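Local coordinates for protein dermonecrotic toxin (Pasteurella multocida, PDB 2EBF) that acts as a potent mitogen and bone-resorbing toxin of pig atrophic rhinitis, its C-terminal region, the part described here, carrying a thiol protease-like catalytic triad, at residues L618-M621 against S625-S628; H666-F671 against D702-E707; A682-F687 against L692-L697. All blocks are in the same frame, centred on the assembly; numbering follows the deposited sequence.

Interaction 1 of 3, residues L618-M621 against S625-S628. With 2PO (phosphonate), chain D.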
ATOM      1  N   LEU A 618      -8.555 -43.906 -26.823  1.00 30.52           N
ATOM      2  CA  LEU A 618      -7.585 -43.493 -25.808  1.00 30.64           C
ATOM      3  C   LEU A 618      -8.184 -43.390 -24.414  1.00 30.87           C
ATOM      4  O   LEU A 618      -7.452 -43.301 -23.419  1.00 30.67           O
ATOM      5  CB  LEU A 618      -6.976 -42.142 -26.190  1.00 30.50           C
ATOM      6  CG  LEU A 618      -6.103 -42.142 -27.442  1.00 29.84           C
ATOM      7  CD1 LEU A 618      -5.624 -40.746 -27.733  1.00 29.29           C
ATOM      8  CD2 LEU A 618      -4.931 -43.115 -27.292  1.00 30.36           C
ATOM      9  N   VAL A 619      -9.513 -43.389 -24.350  1.00 31.17           N
ATOM     10  CA  VAL A 619     -10.232 -43.195 -23.098  1.00 31.57           C
ATOM     11  C   VAL A 619      -9.805 -44.211 -22.031  1.00 32.52           C
ATOM     12  O   VAL A 619      -9.784 -45.411 -22.278  1.00 31.79           O
ATOM     13  CB  VAL A 619     -11.754 -43.232 -23.328  1.00 31.37           C
ATOM     14  CG1 VAL A 619     -12.500 -43.353 -22.015  1.00 31.22           C
ATOM     15  CG2 VAL A 619     -12.186 -41.987 -24.088  1.00 30.73           C
ATOM     16  N   CYS A 620      -9.452 -43.700 -20.856  1.00 34.27           N
ATOM     17  CA  CYS A 620      -9.015 -44.519 -19.736  1.00 35.61           C
ATOM     18  C   CYS A 620      -9.842 -44.151 -18.504  1.00 36.55           C
ATOM     19  O   CYS A 620     -10.129 -42.980 -18.279  1.00 36.17           O
ATOM     20  CB  CYS A 620      -7.530 -44.256 -19.489  1.00 35.72           C
ATOM     21  SG  CYS A 620      -6.786 -45.239 -18.194  1.00 37.14           S
ATOM     22  N   MET A 621     -10.239 -45.140 -17.705  1.00 37.66           N
ATOM     23  CA  MET A 621     -11.030 -44.829 -16.507  1.00 39.67           C
ATOM     24  C   MET A 621     -10.686 -45.631 -15.251  1.00 39.44           C
ATOM     25  O   MET A 621     -11.370 -45.515 -14.229  1.00 39.42           O
ATOM     26  CB  MET A 621     -12.536 -44.852 -16.804  1.00 39.74           C
ATOM     27  CG  MET A 621     -13.098 -46.149 -17.332  1.00 41.39           C
ATOM     28  SD  MET A 621     -14.468 -45.802 -18.468  1.00 43.79           S
ATOM     29  CE  MET A 621     -13.681 -46.117 -20.042  1.00 44.91           C
ATOM     30  N   SER A 625      -3.870 -46.171 -13.915  1.00 39.87           N
ATOM     31  CA  SER A 625      -3.371 -46.816 -15.138  1.00 39.78           C
ATOM     32  C   SER A 625      -3.441 -45.923 -16.384  1.00 39.28           C
ATOM     33  O   SER A 625      -3.310 -46.403 -17.505  1.00 39.07           O
ATOM     34  CB  SER A 625      -4.096 -48.141 -15.387  1.00 40.25           C
ATOM     35  OG  SER A 625      -5.338 -47.926 -16.028  1.00 41.98           O
ATOM     36  N   CYS A 626      -3.623 -44.622 -16.178  1.00 38.73           N
ATOM     37  CA  CYS A 626      -3.828 -43.696 -17.285  1.00 38.09           C
ATOM     38  C   CYS A 626      -2.674 -42.713 -17.474  1.00 37.96           C
ATOM     39  O   CYS A 626      -2.809 -41.734 -18.204  1.00 37.42           O
ATOM     40  CB  CYS A 626      -5.132 -42.920 -17.074  1.00 38.26           C
ATOM     41  SG  CYS A 626      -6.593 -43.912 -16.651  1.00 38.29           S
ATOM     42  N   ASP A 627      -1.535 -42.972 -16.839  1.00 37.97           N
ATOM     43  CA  ASP A 627      -0.443 -41.981 -16.804  1.00 38.19           C
ATOM     44  C   ASP A 627       0.158 -41.601 -18.166  1.00 37.40           C
ATOM     45  O   ASP A 627       0.740 -40.519 -18.310  1.00 37.37           O
ATOM     46  CB  ASP A 627       0.668 -42.419 -15.848  1.00 38.62           C
ATOM     47  CG  ASP A 627       0.231 -42.422 -14.393  1.00 40.48           C
ATOM     48  OD1 ASP A 627      -0.944 -42.115 -14.090  1.00 41.33           O
ATOM     49  OD2 ASP A 627       1.084 -42.736 -13.541  1.00 43.59           O
ATOM     50  N   SER A 628       0.013 -42.479 -19.154  1.00 36.70           N
ATOM     51  CA  SER A 628       0.591 -42.235 -20.481  1.00 36.31           C
ATOM     52  C   SER A 628      -0.414 -41.681 -21.502  1.00 35.19           C
ATOM     53  O   SER A 628      -0.099 -41.537 -22.683  1.00 34.85           O
ATOM     54  CB  SER A 628       1.258 -43.503 -21.012  1.00 36.62           C
ATOM     55  OG  SER A 628       0.286 -44.456 -21.414  1.00 39.66           O
TER
HETATM   56  P   2PO D1327       0.210 -46.401 -16.477  0.50 52.54           P
HETATM   57  O1P 2PO D1327      -0.471 -45.309 -15.407  0.50 50.29           O
HETATM   58  O2P 2PO D1327       1.339 -45.890 -17.606  0.50 51.05           O
HETATM   59  O3P 2PO D1327      -0.241 -48.014 -16.400  0.50 51.48           O
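The Cys-620–Cys-626 bridge joins two segments, and on the ligand side two flat groups line the phosphonate: the peptide unit between Ser-625 and Cys-626 and the carboxylate of Asp-627. The phosphonate oxygen O1P is held between them. It stands over one face of that peptide, 3.2 Å from Ser-625 C, and over one face of the carboxylate, 3.1 Å from Asp-627 CG and about equally far from its two oxygens. A hydrogen bond fixes O1P in this slot: Asp-627 N donates to it at 2.9 Å with an N-H...O angle of 158°. Two probably anionic groups lying this close would be expected to repel one another, and the backbone N-H probably offsets part of that cost. Gly-624 and Ser-628 complete the pocket.

Across the segments the contact is covalent. Cys-620 SG and Cys-626 SG are 2.0 Å apart, and the CB-SG-SG-CB torsion of -78° gives a left-handed turn near the relaxed value for a disulfide. The two cysteines reach the bond differently. In Cys-620 the sulfur extends opposite the backbone N (chi1 -177°), whereas in Cys-626 it folds back beside the backbone N. Alongside the bridge, Ser-625 OG passes 3.7 Å from Cys-620 SG, but its hydrogen bond is to Glu-622 O, in the intervening loop. Ser-683 and Gln-686 pack against Cys-626.

The bridge thus closes a short loop between helix 613-617 and helix 629-639, with Cys-626 and the phosphonate close to the start of the latter. A cysteine just ahead of a helix, beside a bound anion, is consistent with the nucleophile position of a thiol protease-like site, here with its sulfur tied up in a disulfide.

Interaction 2 of 3, residues H666-F671 against D702-E707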
ATOM      1  N   HIS A 666      -3.338 -35.206 -11.322  1.00 24.01           N
ATOM      2  CA  HIS A 666      -3.987 -35.484 -12.591  1.00 23.48           C
ATOM      3  C   HIS A 666      -3.393 -34.533 -13.612  1.00 23.50           C
ATOM      4  O   HIS A 666      -2.822 -33.502 -13.242  1.00 23.04           O
ATOM      5  CB  HIS A 666      -5.506 -35.275 -12.482  1.00 24.09           C
ATOM      6  CG  HIS A 666      -6.266 -35.677 -13.717  1.00 23.25           C
ATOM      7  ND1 HIS A 666      -5.922 -36.771 -14.483  1.00 24.26           N
ATOM      8  CD2 HIS A 666      -7.381 -35.160 -14.284  1.00 22.51           C
ATOM      9  CE1 HIS A 666      -6.780 -36.897 -15.480  1.00 24.46           C
ATOM     10  NE2 HIS A 666      -7.669 -35.922 -15.390  1.00 22.50           N
ATOM     11  N   THR A 667      -3.524 -34.877 -14.889  1.00 23.38           N
ATOM     12  CA  THR A 667      -2.919 -34.089 -15.960  1.00 23.29           C
ATOM     13  C   THR A 667      -3.760 -34.217 -17.225  1.00 24.20           C
ATOM     14  O   THR A 667      -4.517 -35.183 -17.385  1.00 24.25           O
ATOM     15  CB  THR A 667      -1.426 -34.533 -16.184  1.00 23.45           C
ATOM     16  OG1 THR A 667      -0.711 -33.531 -16.926  1.00 24.27           O
ATOM     17  CG2 THR A 667      -1.346 -35.891 -16.890  1.00 23.98           C
ATOM     18  N   THR A 668      -3.644 -33.239 -18.117  1.00 23.92           N
ATOM     19  CA  THR A 668      -4.404 -33.260 -19.357  1.00 24.32           C
ATOM     20  C   THR A 668      -3.617 -32.555 -20.463  1.00 24.48           C
ATOM     21  O   THR A 668      -2.890 -31.588 -20.205  1.00 24.16           O
ATOM     22  CB  THR A 668      -5.807 -32.582 -19.167  1.00 23.94           C
ATOM     23  OG1 THR A 668      -6.608 -32.741 -20.352  1.00 25.14           O
ATOM     24  CG2 THR A 668      -5.660 -31.088 -18.874  1.00 24.30           C
ATOM     25  N   ALA A 669      -3.750 -33.074 -21.682  1.00 24.15           N
ATOM     26  CA  ALA A 669      -3.415 -32.329 -22.887  1.00 24.27           C
ATOM     27  C   ALA A 669      -4.464 -31.246 -23.118  1.00 24.91           C
ATOM     28  O   ALA A 669      -5.517 -31.231 -22.469  1.00 24.69           O
ATOM     29  CB  ALA A 669      -3.365 -33.266 -24.081  1.00 24.35           C
ATOM     30  N   SER A 670      -4.180 -30.341 -24.048  1.00 24.70           N
ATOM     31  CA  SER A 670      -5.125 -29.293 -24.391  1.00 25.71           C
ATOM     32  C   SER A 670      -4.944 -28.904 -25.854  1.00 26.29           C
ATOM     33  O   SER A 670      -3.928 -29.239 -26.483  1.00 25.29           O
ATOM     34  CB  SER A 670      -4.917 -28.071 -23.484  1.00 25.88           C
ATOM     35  OG  SER A 670      -3.627 -27.523 -23.675  1.00 26.35           O
ATOM     36  N   PHE A 671      -5.947 -28.232 -26.405  1.00 26.78           N
ATOM     37  CA  PHE A 671      -5.775 -27.571 -27.692  1.00 28.29           C
ATOM     38  C   PHE A 671      -5.938 -26.078 -27.462  1.00 29.41           C
ATOM     39  O   PHE A 671      -6.511 -25.654 -26.454  1.00 29.32           O
ATOM     40  CB  PHE A 671      -6.744 -28.117 -28.769  1.00 28.25           C
ATOM     41  CG  PHE A 671      -8.181 -27.724 -28.562  1.00 28.20           C
ATOM     42  CD1 PHE A 671      -8.696 -26.579 -29.159  1.00 29.85           C
ATOM     43  CD2 PHE A 671      -9.031 -28.512 -27.794  1.00 29.07           C
ATOM     44  CE1 PHE A 671     -10.016 -26.207 -28.967  1.00 29.48           C
ATOM     45  CE2 PHE A 671     -10.365 -28.148 -27.598  1.00 28.04           C
ATOM     46  CZ  PHE A 671     -10.860 -27.001 -28.189  1.00 30.41           C
ATOM     47  N   ASP A 702      -8.700 -23.588 -16.613  1.00 31.12           N
ATOM     48  CA  ASP A 702      -9.039 -23.180 -15.236  1.00 31.70           C
ATOM     49  C   ASP A 702     -10.297 -23.855 -14.701  1.00 31.22           C
ATOM     50  O   ASP A 702     -10.371 -24.215 -13.522  1.00 31.10           O
ATOM     51  CB  ASP A 702      -9.163 -21.663 -15.127  1.00 32.47           C
ATOM     52  CG  ASP A 702      -7.858 -20.952 -15.396  1.00 36.10           C
ATOM     53  OD1 ASP A 702      -6.778 -21.570 -15.256  1.00 37.94           O
ATOM     54  OD2 ASP A 702      -7.920 -19.756 -15.752  1.00 41.39           O
ATOM     55  N   ASP A 703     -11.296 -23.995 -15.567  1.00 30.77           N
ATOM     56  CA  ASP A 703     -12.536 -24.687 -15.222  1.00 29.74           C
ATOM     57  C   ASP A 703     -12.296 -26.182 -15.045  1.00 28.97           C
ATOM     58  O   ASP A 703     -12.854 -26.812 -14.146  1.00 27.85           O
ATOM     59  CB  ASP A 703     -13.588 -24.426 -16.285  1.00 30.17           C
ATOM     60  CG  ASP A 703     -13.947 -22.954 -16.372  1.00 32.39           C
ATOM     61  OD1 ASP A 703     -14.214 -22.352 -15.319  1.00 33.03           O
ATOM     62  OD2 ASP A 703     -13.915 -22.394 -17.479  1.00 34.22           O
ATOM     63  N   TRP A 704     -11.439 -26.738 -15.897  1.00 28.04           N
ATOM     64  CA  TRP A 704     -10.994 -28.121 -15.736  1.00 27.71           C
ATOM     65  C   TRP A 704     -10.349 -28.333 -14.361  1.00 27.74           C
ATOM     66  O   TRP A 704     -10.735 -29.251 -13.642  1.00 27.40           O
ATOM     67  CB  TRP A 704     -10.019 -28.512 -16.853  1.00 27.00           C
ATOM     68  CG  TRP A 704      -9.325 -29.846 -16.632  1.00 26.92           C
ATOM     69  CD1 TRP A 704      -9.803 -31.083 -16.967  1.00 26.01           C
ATOM     70  CD2 TRP A 704      -8.025 -30.061 -16.057  1.00 25.81           C
ATOM     71  NE1 TRP A 704      -8.898 -32.050 -16.619  1.00 26.44           N
ATOM     72  CE2 TRP A 704      -7.792 -31.454 -16.066  1.00 26.20           C
ATOM     73  CE3 TRP A 704      -7.037 -29.209 -15.532  1.00 25.83           C
ATOM     74  CZ2 TRP A 704      -6.617 -32.024 -15.564  1.00 25.31           C
ATOM     75  CZ3 TRP A 704      -5.857 -29.776 -15.028  1.00 26.46           C
ATOM     76  CH2 TRP A 704      -5.661 -31.177 -15.053  1.00 26.49           C
ATOM     77  N   ALA A 705      -9.383 -27.482 -13.999  1.00 27.54           N
ATOM     78  CA  ALA A 705      -8.687 -27.611 -12.708  1.00 27.51           C
ATOM     79  C   ALA A 705      -9.675 -27.575 -11.552  1.00 28.21           C
ATOM     80  O   ALA A 705      -9.613 -28.414 -10.640  1.00 28.73           O
ATOM     81  CB  ALA A 705      -7.636 -26.523 -12.542  1.00 28.26           C
ATOM     82  N   LEU A 706     -10.596 -26.613 -11.602  1.00 27.93           N
ATOM     83  CA  LEU A 706     -11.600 -26.451 -10.560  1.00 28.06           C
ATOM     84  C   LEU A 706     -12.476 -27.701 -10.456  1.00 27.14           C
ATOM     85  O   LEU A 706     -12.724 -28.193  -9.351  1.00 26.86           O
ATOM     86  CB  LEU A 706     -12.446 -25.193 -10.824  1.00 28.45           C
ATOM     87  CG  LEU A 706     -13.466 -24.742  -9.772  1.00 31.37           C
ATOM     88  CD1 LEU A 706     -13.907 -23.291  -9.976  1.00 33.08           C
ATOM     89  CD2 LEU A 706     -14.658 -25.591  -9.877  1.00 36.07           C
ATOM     90  N   GLU A 707     -12.935 -28.213 -11.597  1.00 25.98           N
ATOM     91  CA  GLU A 707     -13.770 -29.415 -11.596  1.00 25.89           C
ATOM     92  C   GLU A 707     -13.064 -30.615 -10.976  1.00 25.46           C
ATOM     93  O   GLU A 707     -13.634 -31.317 -10.142  1.00 25.19           O
ATOM     94  CB  GLU A 707     -14.258 -29.761 -13.004  1.00 26.25           C
ATOM     95  CG  GLU A 707     -14.817 -31.186 -13.085  1.00 27.67           C
ATOM     96  CD  GLU A 707     -15.784 -31.424 -14.228  1.00 28.73           C
ATOM     97  OE1 GLU A 707     -16.281 -30.459 -14.852  1.00 29.49           O
ATOM     98  OE2 GLU A 707     -16.067 -32.608 -14.480  1.00 31.37           O
TER
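Helix-on-sheet packing brings Trp-704 of helix 701-711 onto His-666 and Thr-668 of the central strand 660-673. The short segments run nearly antiparallel, at 155°, with their axes 10.5 Å apart at closest approach. That gap is bridged by the indole, its CG opposite the backbone N (chi1 170°). Thr-668 comes from the opposite direction and lays CG2 over one face, above the centre of the six-membered ring, in a CH-pi contact 3.6 Å from the centroid. The hydroxyl of the same residue is directed elsewhere, to a lone pair of Ala-669 O, with OG1 and that oxygen 2.8 Å apart. Two residues back along the strand, His-666 CD2 comes within 3.5 Å of Trp-704 CZ2. The imidazole and indole meet obliquely, with their planes 37° apart.

The ring nitrogens converge on one acceptor. His-666 NE2 and Trp-704 NE1 are both hydrogen-bonded to Asp-681 OD2 on the adjacent strand 676-681, which would be expected to steady the carboxylate, while Phe-687 meets the His-666 ring edge-to-face. A histidine paired with an aspartate on neighbouring strands, backed by an aromatic side chain, is consistent with the His-Asp half of a thiol protease-like catalytic triad.

Interaction 3 of 3, residues A682-F687 against L692-L697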
ATOM      1  N   ALA A 682      -9.186 -37.296 -21.537  1.00 24.25           N
ATOM      2  CA  ALA A 682      -9.757 -38.599 -21.842  1.00 25.24           C
ATOM      3  C   ALA A 682      -9.611 -39.606 -20.692  1.00 25.46           C
ATOM      4  O   ALA A 682      -9.962 -40.785 -20.834  1.00 25.87           O
ATOM      5  CB  ALA A 682      -9.135 -39.153 -23.122  1.00 24.95           C
ATOM      6  N   SER A 683      -9.149 -39.140 -19.542  1.00 26.05           N
ATOM      7  CA  SER A 683      -9.009 -40.033 -18.392  1.00 27.13           C
ATOM      8  C   SER A 683      -9.654 -39.528 -17.105  1.00 26.96           C
ATOM      9  O   SER A 683      -9.354 -40.029 -16.029  1.00 27.83           O
ATOM     10  CB  SER A 683      -7.534 -40.379 -18.176  1.00 27.31           C
ATOM     11  OG  SER A 683      -6.823 -39.244 -17.737  1.00 29.55           O
ATOM     12  N   HIS A 684     -10.562 -38.560 -17.217  1.00 27.06           N
ATOM     13  CA  HIS A 684     -11.202 -37.961 -16.041  1.00 26.93           C
ATOM     14  C   HIS A 684     -12.200 -38.892 -15.328  1.00 27.55           C
ATOM     15  O   HIS A 684     -12.570 -38.645 -14.175  1.00 27.55           O
ATOM     16  CB  HIS A 684     -11.888 -36.647 -16.424  1.00 26.85           C
ATOM     17  CG  HIS A 684     -13.279 -36.825 -16.943  1.00 26.21           C
ATOM     18  ND1 HIS A 684     -13.551 -37.430 -18.151  1.00 27.70           N
ATOM     19  CD2 HIS A 684     -14.476 -36.481 -16.416  1.00 26.13           C
ATOM     20  CE1 HIS A 684     -14.860 -37.447 -18.347  1.00 26.26           C
ATOM     21  NE2 HIS A 684     -15.442 -36.877 -17.309  1.00 26.99           N
ATOM     22  N   LEU A 685     -12.641 -39.948 -16.011  1.00 28.03           N
ATOM     23  CA  LEU A 685     -13.594 -40.896 -15.407  1.00 28.57           C
ATOM     24  C   LEU A 685     -12.938 -41.809 -14.369  1.00 29.32           C
ATOM     25  O   LEU A 685     -13.621 -42.600 -13.712  1.00 29.30           O
ATOM     26  CB  LEU A 685     -14.352 -41.710 -16.471  1.00 28.38           C
ATOM     27  CG  LEU A 685     -15.395 -40.969 -17.322  1.00 27.89           C
ATOM     28  CD1 LEU A 685     -16.183 -41.967 -18.156  1.00 28.42           C
ATOM     29  CD2 LEU A 685     -16.347 -40.103 -16.479  1.00 28.12           C
ATOM     30  N   GLN A 686     -11.619 -41.694 -14.205  1.00 30.12           N
ATOM     31  CA  GLN A 686     -10.962 -42.372 -13.090  1.00 30.70           C
ATOM     32  C   GLN A 686     -11.397 -41.761 -11.749  1.00 30.47           C
ATOM     33  O   GLN A 686     -11.207 -42.360 -10.689  1.00 30.59           O
ATOM     34  CB  GLN A 686      -9.429 -42.470 -13.277  1.00 30.96           C
ATOM     35  CG  GLN A 686      -8.627 -41.210 -13.109  1.00 31.64           C
ATOM     36  CD  GLN A 686      -7.199 -41.331 -13.674  1.00 32.19           C
ATOM     37  OE1 GLN A 686      -6.841 -40.645 -14.641  1.00 32.36           O
ATOM     38  NE2 GLN A 686      -6.386 -42.204 -13.077  1.00 30.91           N
ATOM     39  N   PHE A 687     -12.012 -40.579 -11.821  1.00 30.17           N
ATOM     40  CA  PHE A 687     -12.475 -39.840 -10.650  1.00 30.31           C
ATOM     41  C   PHE A 687     -13.987 -39.848 -10.599  1.00 30.40           C
ATOM     42  O   PHE A 687     -14.651 -39.953 -11.631  1.00 29.78           O
ATOM     43  CB  PHE A 687     -11.960 -38.393 -10.672  1.00 29.63           C
ATOM     44  CG  PHE A 687     -10.488 -38.293 -10.922  1.00 29.33           C
ATOM     45  CD1 PHE A 687      -9.582 -38.846 -10.019  1.00 28.80           C
ATOM     46  CD2 PHE A 687     -10.005 -37.663 -12.061  1.00 28.54           C
ATOM     47  CE1 PHE A 687      -8.207 -38.787 -10.258  1.00 29.85           C
ATOM     48  CE2 PHE A 687      -8.635 -37.594 -12.303  1.00 29.03           C
ATOM     49  CZ  PHE A 687      -7.737 -38.142 -11.401  1.00 29.02           C
ATOM     50  N   LEU A 692     -23.943 -40.855 -16.079  1.00 38.41           N
ATOM     51  CA  LEU A 692     -24.003 -40.836 -17.537  1.00 38.13           C
ATOM     52  C   LEU A 692     -23.040 -39.820 -18.167  1.00 37.04           C
ATOM     53  O   LEU A 692     -23.273 -39.333 -19.275  1.00 37.10           O
ATOM     54  CB  LEU A 692     -25.450 -40.626 -18.006  1.00 39.01           C
ATOM     55  CG  LEU A 692     -26.278 -39.449 -17.473  1.00 40.85           C
ATOM     56  CD1 LEU A 692     -26.346 -38.331 -18.508  1.00 43.00           C
ATOM     57  CD2 LEU A 692     -27.689 -39.927 -17.117  1.00 41.90           C
ATOM     58  N   ASP A 693     -21.948 -39.525 -17.464  1.00 35.69           N
ATOM     59  CA  ASP A 693     -21.012 -38.493 -17.909  1.00 34.60           C
ATOM     60  C   ASP A 693     -20.261 -38.906 -19.171  1.00 33.93           C
ATOM     61  O   ASP A 693     -20.008 -40.091 -19.398  1.00 33.67           O
ATOM     62  CB  ASP A 693     -20.022 -38.122 -16.799  1.00 34.37           C
ATOM     63  CG  ASP A 693     -19.484 -36.707 -16.944  1.00 33.41           C
ATOM     64  OD1 ASP A 693     -19.876 -36.006 -17.898  1.00 33.32           O
ATOM     65  OD2 ASP A 693     -18.665 -36.284 -16.101  1.00 34.14           O
ATOM     66  N   THR A 694     -19.931 -37.906 -19.986  1.00 33.27           N
ATOM     67  CA  THR A 694     -19.086 -38.056 -21.172  1.00 32.80           C
ATOM     68  C   THR A 694     -17.725 -38.669 -20.791  1.00 31.52           C
ATOM     69  O   THR A 694     -17.251 -38.464 -19.677  1.00 30.93           O
ATOM     70  CB  THR A 694     -18.887 -36.674 -21.859  1.00 32.99           C
ATOM     71  OG1 THR A 694     -18.237 -36.842 -23.121  1.00 36.54           O
ATOM     72  CG2 THR A 694     -18.048 -35.716 -20.992  1.00 32.98           C
ATOM     73  N   THR A 695     -17.115 -39.418 -21.710  1.00 30.15           N
ATOM     74  CA  THR A 695     -15.805 -40.042 -21.475  1.00 29.18           C
ATOM     75  C   THR A 695     -14.632 -39.072 -21.637  1.00 28.27           C
ATOM     76  O   THR A 695     -13.573 -39.284 -21.061  1.00 28.24           O
ATOM     77  CB  THR A 695     -15.555 -41.226 -22.427  1.00 29.21           C
ATOM     78  OG1 THR A 695     -15.817 -40.811 -23.770  1.00 29.36           O
ATOM     79  CG2 THR A 695     -16.458 -42.409 -22.072  1.00 29.46           C
ATOM     80  N   ILE A 696     -14.814 -38.030 -22.440  1.00 27.25           N
ATOM     81  CA  ILE A 696     -13.741 -37.064 -22.686  1.00 26.57           C
ATOM     82  C   ILE A 696     -14.182 -35.702 -22.174  1.00 26.23           C
ATOM     83  O   ILE A 696     -15.161 -35.125 -22.675  1.00 26.39           O
ATOM     84  CB  ILE A 696     -13.365 -36.965 -24.198  1.00 26.82           C
ATOM     85  CG1 ILE A 696     -12.963 -38.338 -24.758  1.00 25.82           C
ATOM     86  CG2 ILE A 696     -12.255 -35.923 -24.426  1.00 26.02           C
ATOM     87  CD1 ILE A 696     -12.993 -38.397 -26.284  1.00 26.68           C
ATOM     88  N   LEU A 697     -13.469 -35.209 -21.167  1.00 25.35           N
ATOM     89  CA  LEU A 697     -13.771 -33.921 -20.547  1.00 25.30           C
ATOM     90  C   LEU A 697     -13.070 -32.765 -21.252  1.00 24.91           C
ATOM     91  O   LEU A 697     -11.836 -32.718 -21.325  1.00 25.35           O
ATOM     92  CB  LEU A 697     -13.378 -33.944 -19.061  1.00 24.47           C
ATOM     93  CG  LEU A 697     -13.587 -32.653 -18.255  1.00 24.90           C
ATOM     94  CD1 LEU A 697     -15.039 -32.167 -18.308  1.00 25.59           C
ATOM     95  CD2 LEU A 697     -13.164 -32.863 -16.802  1.00 25.55           C
TER
HETATM   96  O   HOH W   1     -12.337 -40.779 -18.976  1.00 24.38           O
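Two parts of one excursion between strands 676-681 and 697-700 face each other here, closest at Ala-682 and Ile-696, whose CA atoms lie 4.4 Å apart. No direct backbone hydrogen bond joins them. A water does the bridging, accepting from Leu-685 N and lying 2.8 Å from Thr-695 O, to which it can donate. Residues 684-686 form a 3-10 turn, closed by Phe-687 N bonding to His-684 O.

That turn presents His-684 to the other segment. Its ring, swung between the backbone N and the carbonyl carbon (chi1 86°), carries Leu-697 CB over the centre of one face, 3.6 Å from the centroid, as a CH-pi contact. Oxygens line the ND1-CE1-NE2 side of the imidazole: CE1 lies only 2.9 Å from Thr-694 O, near the ring plane. NE2 makes a weak hydrogen bond to Asp-693 OD2, nearly straight at 161° but 3.5 Å long, and the carboxylate stands at 90° to the ring. The stronger partner of Asp-693 OD2 is Arg-586, in a salt bridge from helix 583-591.

Leu-685 spreads its methyls along the same backbone: CD2 touches Thr-694 O at 3.7 Å and CD1 reaches Thr-695 CA and CG2. Nearer the strand, Ala-682 CB meets Ile-696 CG1 at 4.2 Å. Leu-697 also packs on Trp-704 and Glu-707, carrying the contact toward helix 701-711. The result is a compact connection between neighbouring antiparallel strands, folded back on itself around a histidine, next to the disulfide loop and His-666 of the probable thiol protease-like site of the C3 domain.

All three contacts lie in the C3 domain, and together show how one site is assembled from separate elements. Interaction 1 comes first in sequence; interaction 3 is nested inside the span closed by interaction 2. The centres of interactions 1 and 3 are about 10 Å apart, and the loops join where Cys-620 N meets Ala-682 O, probably in a hydrogen bond. Interactions 2 and 3, about 12 Å apart, touch where His-666 CE1 packs on Ser-683 OG; interaction 3 lies in the loop joining two strands of the sheet that holds 660-673. Interactions 1 and 2 do not touch, their nearest atoms being about 5 Å apart; 682-687 touches both, linking the disulfide loop to the histidine strand.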